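Local coordinates for plasmin and fibronectin-binding protein A (Streptococcus pneumoniae, PDB 4MR0) that acts as a surface adhesin and invasin of the pneumococcus, binding human fibronectin, plasmin, plasminogen and serum albumin, at residues A[256-267]-A[280-291]. Sequence-based numbering, arbitrary orientation.
Sequences IKNVTFKDSYQG and VDNSRFLGQALP
Thr260 and Arg284, like Phe261 and Phe285, pair in register on neighbouring coils of a right-handed parallel beta-helix, the fold of the pectate lyase-like clan; 256-267 belongs to the first PbH1 repeat. Strands 260-265 and 284-289 run parallel; their axes come within 4.4 Å at 13°. Phe261 and Phe285 face the interior. Their planes are nearly parallel (7°) but slid apart, with Phe261 CD1 3.5 Å from Phe285 CE2; the opposite face of Phe261 carries Val259 CG1, and Phe285 in turn stacks on Phe336 of the next coil.

On the outer surface Arg284 folds back over the turn at 258-259. From CB, CG lies beside the backbone N, opposite the carbonyl carbon (chi1 -63°); the bend at chi2 brings CD to 3.8 Å from Thr260 OG1, and that at chi3 swings NE onto the hydroxyl. NE then gives that hydroxyl a straight bond of 2.8 Å, with Thr260 OG1 in the guanidinium plane. CZ hangs between Thr260 OG1 and Asn258 OD1. NH1 turns to its own segment and bonds Asn282 O, while NH2 reaches Asn258 OD1 (3.0 Å) from above the amide carbonyl plane and makes a weak bond to Thr260 OG1. The guanidinium thus joins the Asn258 side chain, the Asn282 carbonyl and the Thr260 hydroxyl.

Beneath it, Ser283 OG accepts from Val259 N and donates to Asp281 O, which also receives Asn258 N, so the buried hydroxyl is used both ways. Farther along, Asp263 N bonds Leu286 O and Ser264 N bonds Gly287 O, where both chains kink at positive phi, Asp263 opposite Gly287. A water bridges Asn258 O, at 2.6 Å, weakly to Arg284 NH2.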
ATOM      1  N   ILE A 256      -3.545  13.437   7.078  1.00 12.92           N
ATOM      2  CA  ILE A 256      -2.228  13.795   6.555  1.00 15.60           C
ATOM      3  C   ILE A 256      -2.473  14.226   5.113  1.00 15.56           C
ATOM      4  O   ILE A 256      -3.000  13.453   4.317  1.00 15.86           O
ATOM      5  CB  ILE A 256      -1.256  12.589   6.555  1.00 16.22           C
ATOM      6  CG1 ILE A 256      -0.928  12.176   7.996  1.00 17.59           C
ATOM      7  CG2 ILE A 256       0.013  12.945   5.798  1.00 17.50           C
ATOM      8  CD1 ILE A 256      -0.050  10.942   8.094  1.00 19.35           C
ATOM      9  N   LYS A 257      -2.103  15.452   4.772  1.00 15.71           N
ATOM     10  CA  LYS A 257      -2.333  15.910   3.417  1.00 18.39           C
ATOM     11  C   LYS A 257      -1.304  16.877   2.873  1.00 17.15           C
ATOM     12  O   LYS A 257      -0.674  17.628   3.613  1.00 16.38           O
ATOM     13  CB  LYS A 257      -3.725  16.526   3.316  1.00 22.64           C
ATOM     14  CG  LYS A 257      -4.013  17.601   4.337  1.00 27.53           C
ATOM     15  CD  LYS A 257      -5.514  17.885   4.397  1.00 35.30           C
ATOM     16  CE  LYS A 257      -6.067  18.290   3.037  1.00 36.49           C
ATOM     17  NZ  LYS A 257      -7.550  18.462   3.062  1.00 40.51           N
ATOM     18  N   ASN A 258      -1.157  16.838   1.555  1.00 18.48           N
ATOM     19  CA  ASN A 258      -0.223  17.681   0.826  1.00 19.05           C
ATOM     20  C   ASN A 258       1.182  17.630   1.409  1.00 18.98           C
ATOM     21  O   ASN A 258       1.798  18.661   1.699  1.00 19.68           O
ATOM     22  CB  ASN A 258      -0.731  19.124   0.785  1.00 20.08           C
ATOM     23  CG  ASN A 258       0.043  19.982  -0.204  1.00 21.52           C
ATOM     24  OD1 ASN A 258       0.507  19.495  -1.231  1.00 21.85           O
ATOM     25  ND2 ASN A 258       0.169  21.267   0.098  1.00 24.10           N
ATOM     26  N   VAL A 259       1.688  16.416   1.575  1.00 17.76           N
ATOM     27  CA  VAL A 259       3.030  16.223   2.099  1.00 15.80           C
ATOM     28  C   VAL A 259       3.866  15.461   1.079  1.00 15.46           C
ATOM     29  O   VAL A 259       3.378  14.535   0.436  1.00 12.05           O
ATOM     30  CB  VAL A 259       3.029  15.401   3.406  1.00 16.67           C
ATOM     31  CG1 VAL A 259       4.464  15.250   3.906  1.00 17.14           C
ATOM     32  CG2 VAL A 259       2.148  16.068   4.459  1.00 15.99           C
ATOM     33  N   THR A 260       5.124  15.861   0.928  1.00 14.94           N
ATOM     34  CA  THR A 260       6.024  15.178   0.011  1.00 15.68           C
ATOM     35  C   THR A 260       6.952  14.316   0.867  1.00 15.82           C
ATOM     36  O   THR A 260       7.733  14.844   1.649  1.00 16.38           O
ATOM     37  CB  THR A 260       6.864  16.193  -0.805  1.00 17.18           C
ATOM     38  OG1 THR A 260       5.990  16.980  -1.619  1.00 15.48           O
ATOM     39  CG2 THR A 260       7.859  15.469  -1.707  1.00 17.00           C
ATOM     40  N   PHE A 261       6.850  12.999   0.728  1.00 16.86           N
ATOM     41  CA  PHE A 261       7.685  12.067   1.487  1.00 17.68           C
ATOM     42  C   PHE A 261       8.841  11.599   0.618  1.00 18.36           C
ATOM     43  O   PHE A 261       8.625  11.041  -0.457  1.00 19.42           O
ATOM     44  CB  PHE A 261       6.877  10.845   1.916  1.00 15.60           C
ATOM     45  CG  PHE A 261       5.691  11.172   2.766  1.00 15.16           C
ATOM     46  CD1 PHE A 261       4.498  11.601   2.189  1.00 14.41           C
ATOM     47  CD2 PHE A 261       5.756  11.011   4.148  1.00 15.64           C
ATOM     48  CE1 PHE A 261       3.385  11.866   2.977  1.00 12.59           C
ATOM     49  CE2 PHE A 261       4.653  11.274   4.949  1.00 14.22           C
ATOM     50  CZ  PHE A 261       3.457  11.699   4.358  1.00 15.11           C
ATOM     51  N   LYS A 262      10.067  11.795   1.092  1.00 18.31           N
ATOM     52  CA  LYS A 262      11.230  11.411   0.306  1.00 18.86           C
ATOM     53  C   LYS A 262      12.198  10.407   0.909  1.00 17.50           C
ATOM     54  O   LYS A 262      12.505  10.439   2.102  1.00 17.28           O
ATOM     55  CB  LYS A 262      12.060  12.649  -0.045  1.00 22.26           C
ATOM     56  CG  LYS A 262      11.358  13.724  -0.843  1.00 26.98           C
ATOM     57  CD  LYS A 262      12.349  14.841  -1.158  1.00 30.70           C
ATOM     58  CE  LYS A 262      11.705  15.964  -1.959  1.00 33.83           C
ATOM     59  NZ  LYS A 262      12.711  17.009  -2.311  1.00 36.07           N
ATOM     60  N   ASP A 263      12.689   9.536   0.038  1.00 17.88           N
ATOM     61  CA  ASP A 263      13.719   8.559   0.360  1.00 17.94           C
ATOM     62  C   ASP A 263      13.650   7.741   1.638  1.00 19.05           C
ATOM     63  O   ASP A 263      14.455   7.918   2.555  1.00 17.75           O
ATOM     64  CB  ASP A 263      15.072   9.271   0.292  1.00 19.32           C
ATOM     65  CG  ASP A 263      15.230  10.072  -0.984  1.00 21.09           C
ATOM     66  OD1 ASP A 263      15.040   9.483  -2.068  1.00 23.73           O
ATOM     67  OD2 ASP A 263      15.530  11.285  -0.908  1.00 21.25           O
ATOM     68  N   SER A 264      12.700   6.821   1.678  1.00 18.85           N
ATOM     69  CA  SER A 264      12.552   5.934   2.814  1.00 19.21           C
ATOM     70  C   SER A 264      13.683   4.910   2.708  1.00 17.97           C
ATOM     71  O   SER A 264      13.986   4.437   1.616  1.00 17.56           O
ATOM     72  CB  SER A 264      11.199   5.223   2.723  1.00 19.05           C
ATOM     73  OG  SER A 264      11.125   4.156   3.645  1.00 24.24           O
ATOM     74  N   TYR A 265      14.329   4.585   3.823  1.00 17.74           N
ATOM     75  CA  TYR A 265      15.386   3.573   3.789  1.00 18.06           C
ATOM     76  C   TYR A 265      14.694   2.240   4.035  1.00 19.36           C
ATOM     77  O   TYR A 265      14.382   1.903   5.183  1.00 19.23           O
ATOM     78  CB  TYR A 265      16.432   3.817   4.881  1.00 19.82           C
ATOM     79  CG  TYR A 265      17.518   2.755   4.925  1.00 21.14           C
ATOM     80  CD1 TYR A 265      18.311   2.497   3.802  1.00 21.99           C
ATOM     81  CD2 TYR A 265      17.759   2.014   6.084  1.00 20.63           C
ATOM     82  CE1 TYR A 265      19.317   1.532   3.832  1.00 23.27           C
ATOM     83  CE2 TYR A 265      18.765   1.046   6.126  1.00 22.34           C
ATOM     84  CZ  TYR A 265      19.538   0.812   4.994  1.00 23.41           C
ATOM     85  OH  TYR A 265      20.531  -0.140   5.017  1.00 26.05           O
ATOM     86  N   GLN A 266      14.459   1.497   2.952  1.00 18.97           N
ATOM     87  CA  GLN A 266      13.783   0.203   2.994  1.00 20.46           C
ATOM     88  C   GLN A 266      12.746   0.133   4.111  1.00 20.80           C
ATOM     89  O   GLN A 266      12.762  -0.782   4.932  1.00 20.22           O
ATOM     90  CB  GLN A 266      14.801  -0.937   3.144  1.00 23.83           C
ATOM     91  CG  GLN A 266      15.676  -0.885   4.392  1.00 23.16           C
ATOM     92  CD  GLN A 266      16.696  -2.011   4.426  1.00 25.47           C
ATOM     93  OE1 GLN A 266      17.455  -2.156   5.384  1.00 24.72           O
ATOM     94  NE2 GLN A 266      16.716  -2.814   3.374  1.00 25.55           N
ATOM     95  N   GLY A 267      11.837   1.102   4.135  1.00 19.59           N
ATOM     96  CA  GLY A 267      10.837   1.111   5.184  1.00 20.24           C
ATOM     97  C   GLY A 267       9.459   1.595   4.777  1.00 20.46           C
ATOM     98  O   GLY A 267       9.161   1.770   3.592  1.00 21.37           O
ATOM     99  N   VAL A 280      -5.089  10.016   4.092  1.00 13.44           N
ATOM    100  CA  VAL A 280      -3.813  10.449   3.539  1.00 12.60           C
ATOM    101  C   VAL A 280      -4.317  11.032   2.221  1.00 13.21           C
ATOM    102  O   VAL A 280      -4.922  10.321   1.422  1.00 14.43           O
ATOM    103  CB  VAL A 280      -2.869   9.264   3.291  1.00 11.80           C
ATOM    104  CG1 VAL A 280      -1.615   9.743   2.567  1.00 13.46           C
ATOM    105  CG2 VAL A 280      -2.485   8.624   4.641  1.00 10.98           C
ATOM    106  N   ASP A 281      -4.089  12.323   2.001  1.00 14.70           N
ATOM    107  CA  ASP A 281      -4.607  12.971   0.802  1.00 15.75           C
ATOM    108  C   ASP A 281      -3.629  13.920   0.108  1.00 15.43           C
ATOM    109  O   ASP A 281      -2.828  14.590   0.763  1.00 16.19           O
ATOM    110  CB  ASP A 281      -5.896  13.721   1.192  1.00 18.55           C
ATOM    111  CG  ASP A 281      -6.613  14.367   0.002  1.00 24.63           C
ATOM    112  OD1 ASP A 281      -6.486  13.879  -1.139  1.00 25.97           O
ATOM    113  OD2 ASP A 281      -7.334  15.366   0.224  1.00 28.80           O
ATOM    114  N   ASN A 282      -3.694  13.938  -1.223  1.00 13.78           N
ATOM    115  CA  ASN A 282      -2.893  14.840  -2.055  1.00 15.32           C
ATOM    116  C   ASN A 282      -1.405  14.907  -1.706  1.00 14.89           C
ATOM    117  O   ASN A 282      -0.798  15.983  -1.703  1.00 14.63           O
ATOM    118  CB  ASN A 282      -3.523  16.238  -1.980  1.00 17.06           C
ATOM    119  CG  ASN A 282      -2.994  17.181  -3.047  1.00 21.77           C
ATOM    120  OD1 ASN A 282      -2.767  16.781  -4.188  1.00 21.09           O
ATOM    121  ND2 ASN A 282      -2.809  18.445  -2.681  1.00 22.56           N
ATOM    122  N   SER A 283      -0.814  13.747  -1.445  1.00 14.08           N
ATOM    123  CA  SER A 283       0.590  13.670  -1.079  1.00 15.02           C
ATOM    124  C   SER A 283       1.401  12.952  -2.143  1.00 15.73           C
ATOM    125  O   SER A 283       0.847  12.350  -3.066  1.00 15.06           O
ATOM    126  CB  SER A 283       0.742  12.943   0.259  1.00 15.57           C
ATOM    127  OG  SER A 283       0.121  13.678   1.297  1.00 16.37           O
ATOM    128  N   ARG A 284       2.720  13.016  -1.987  1.00 14.76           N
ATOM    129  CA  ARG A 284       3.653  12.399  -2.915  1.00 15.41           C
ATOM    130  C   ARG A 284       4.658  11.545  -2.152  1.00 14.83           C
ATOM    131  O   ARG A 284       5.275  12.005  -1.187  1.00 15.93           O
ATOM    132  CB  ARG A 284       4.396  13.487  -3.699  1.00 15.95           C
ATOM    133  CG  ARG A 284       3.480  14.344  -4.573  1.00 17.76           C
ATOM    134  CD  ARG A 284       3.990  15.779  -4.653  1.00 19.41           C
ATOM    135  NE  ARG A 284       3.854  16.478  -3.374  1.00 20.07           N
ATOM    136  CZ  ARG A 284       2.693  16.857  -2.841  1.00 19.79           C
ATOM    137  NH1 ARG A 284       1.548  16.613  -3.473  1.00 18.35           N
ATOM    138  NH2 ARG A 284       2.676  17.483  -1.671  1.00 21.82           N
ATOM    139  N   PHE A 285       4.813  10.303  -2.589  1.00 13.53           N
ATOM    140  CA  PHE A 285       5.742   9.374  -1.962  1.00 14.83           C
ATOM    141  C   PHE A 285       6.832   9.102  -2.982  1.00 14.40           C
ATOM    142  O   PHE A 285       6.670   8.289  -3.894  1.00 12.87           O
ATOM    143  CB  PHE A 285       5.002   8.099  -1.554  1.00 15.29           C
ATOM    144  CG  PHE A 285       3.948   8.340  -0.512  1.00 14.41           C
ATOM    145  CD1 PHE A 285       2.727   8.920  -0.858  1.00 15.40           C
ATOM    146  CD2 PHE A 285       4.211   8.081   0.825  1.00 15.61           C
ATOM    147  CE1 PHE A 285       1.782   9.233   0.119  1.00 14.08           C
ATOM    148  CE2 PHE A 285       3.275   8.388   1.811  1.00 15.37           C
ATOM    149  CZ  PHE A 285       2.061   8.972   1.458  1.00 15.96           C
ATOM    150  N   LEU A 286       7.948   9.799  -2.805  1.00 14.30           N
ATOM    151  CA  LEU A 286       9.062   9.717  -3.728  1.00 16.77           C
ATOM    152  C   LEU A 286      10.319   8.990  -3.266  1.00 16.90           C
ATOM    153  O   LEU A 286      11.071   9.494  -2.427  1.00 18.29           O
ATOM    154  CB  LEU A 286       9.446  11.137  -4.156  1.00 17.82           C
ATOM    155  CG  LEU A 286       8.287  12.062  -4.548  1.00 19.67           C
ATOM    156  CD1 LEU A 286       8.835  13.440  -4.888  1.00 21.22           C
ATOM    157  CD2 LEU A 286       7.523  11.470  -5.737  1.00 21.15           C
ATOM    158  N   GLY A 287      10.541   7.807  -3.831  1.00 18.02           N
ATOM    159  CA  GLY A 287      11.742   7.049  -3.537  1.00 17.72           C
ATOM    160  C   GLY A 287      11.850   6.194  -2.294  1.00 18.65           C
ATOM    161  O   GLY A 287      11.475   6.588  -1.183  1.00 17.65           O
ATOM    162  N   GLN A 288      12.381   4.997  -2.510  1.00 18.53           N
ATOM    163  CA  GLN A 288      12.617   4.039  -1.445  1.00 21.07           C
ATOM    164  C   GLN A 288      13.978   3.422  -1.735  1.00 21.43           C
ATOM    165  O   GLN A 288      14.190   2.822  -2.796  1.00 20.20           O
ATOM    166  CB  GLN A 288      11.538   2.964  -1.435  1.00 22.59           C
ATOM    167  CG  GLN A 288      11.750   1.910  -0.371  1.00 26.37           C
ATOM    168  CD  GLN A 288      10.551   1.005  -0.216  1.00 30.92           C
ATOM    169  OE1 GLN A 288      10.081   0.403  -1.187  1.00 31.86           O
ATOM    170  NE2 GLN A 288      10.045   0.900   1.009  1.00 30.09           N
ATOM    171  N   ALA A 289      14.904   3.586  -0.799  1.00 21.65           N
ATOM    172  CA  ALA A 289      16.250   3.059  -0.968  1.00 22.78           C
ATOM    173  C   ALA A 289      16.309   1.587  -0.584  1.00 24.51           C
ATOM    174  O   ALA A 289      15.821   1.193   0.476  1.00 25.90           O
ATOM    175  CB  ALA A 289      17.231   3.870  -0.134  1.00 22.10           C
ATOM    176  N   LEU A 290      16.907   0.781  -1.459  1.00 25.99           N
ATOM    177  CA  LEU A 290      17.036  -0.653  -1.234  1.00 27.96           C
ATOM    178  C   LEU A 290      18.512  -1.052  -1.328  1.00 32.19           C
ATOM    179  O   LEU A 290      19.102  -1.035  -2.408  1.00 31.66           O
ATOM    180  CB  LEU A 290      16.213  -1.416  -2.277  1.00 25.94           C
ATOM    181  CG  LEU A 290      14.733  -1.026  -2.411  1.00 24.25           C
ATOM    182  CD1 LEU A 290      14.097  -1.807  -3.549  1.00 21.59           C
ATOM    183  CD2 LEU A 290      13.996  -1.291  -1.100  1.00 23.64           C
ATOM    184  N   PRO A 291      19.128  -1.412  -0.189  1.00 35.27           N
ATOM    185  CA  PRO A 291      20.540  -1.814  -0.130  1.00 38.30           C
ATOM    186  C   PRO A 291      20.878  -3.163  -0.772  1.00 41.48           C
ATOM    187  O   PRO A 291      20.036  -4.059  -0.845  1.00 39.67           O
ATOM    188  CB  PRO A 291      20.834  -1.793   1.367  1.00 37.29           C
ATOM    189  CG  PRO A 291      19.522  -2.204   1.961  1.00 37.92           C
ATOM    190  CD  PRO A 291      18.533  -1.392   1.160  1.00 35.42           C
TER
HETATM  191  O   HOH W   1       3.855  19.453   0.265  1.00 23.41           O
HETATM  192  O   HOH W   2       9.141   7.668  -0.336  1.00 21.54           O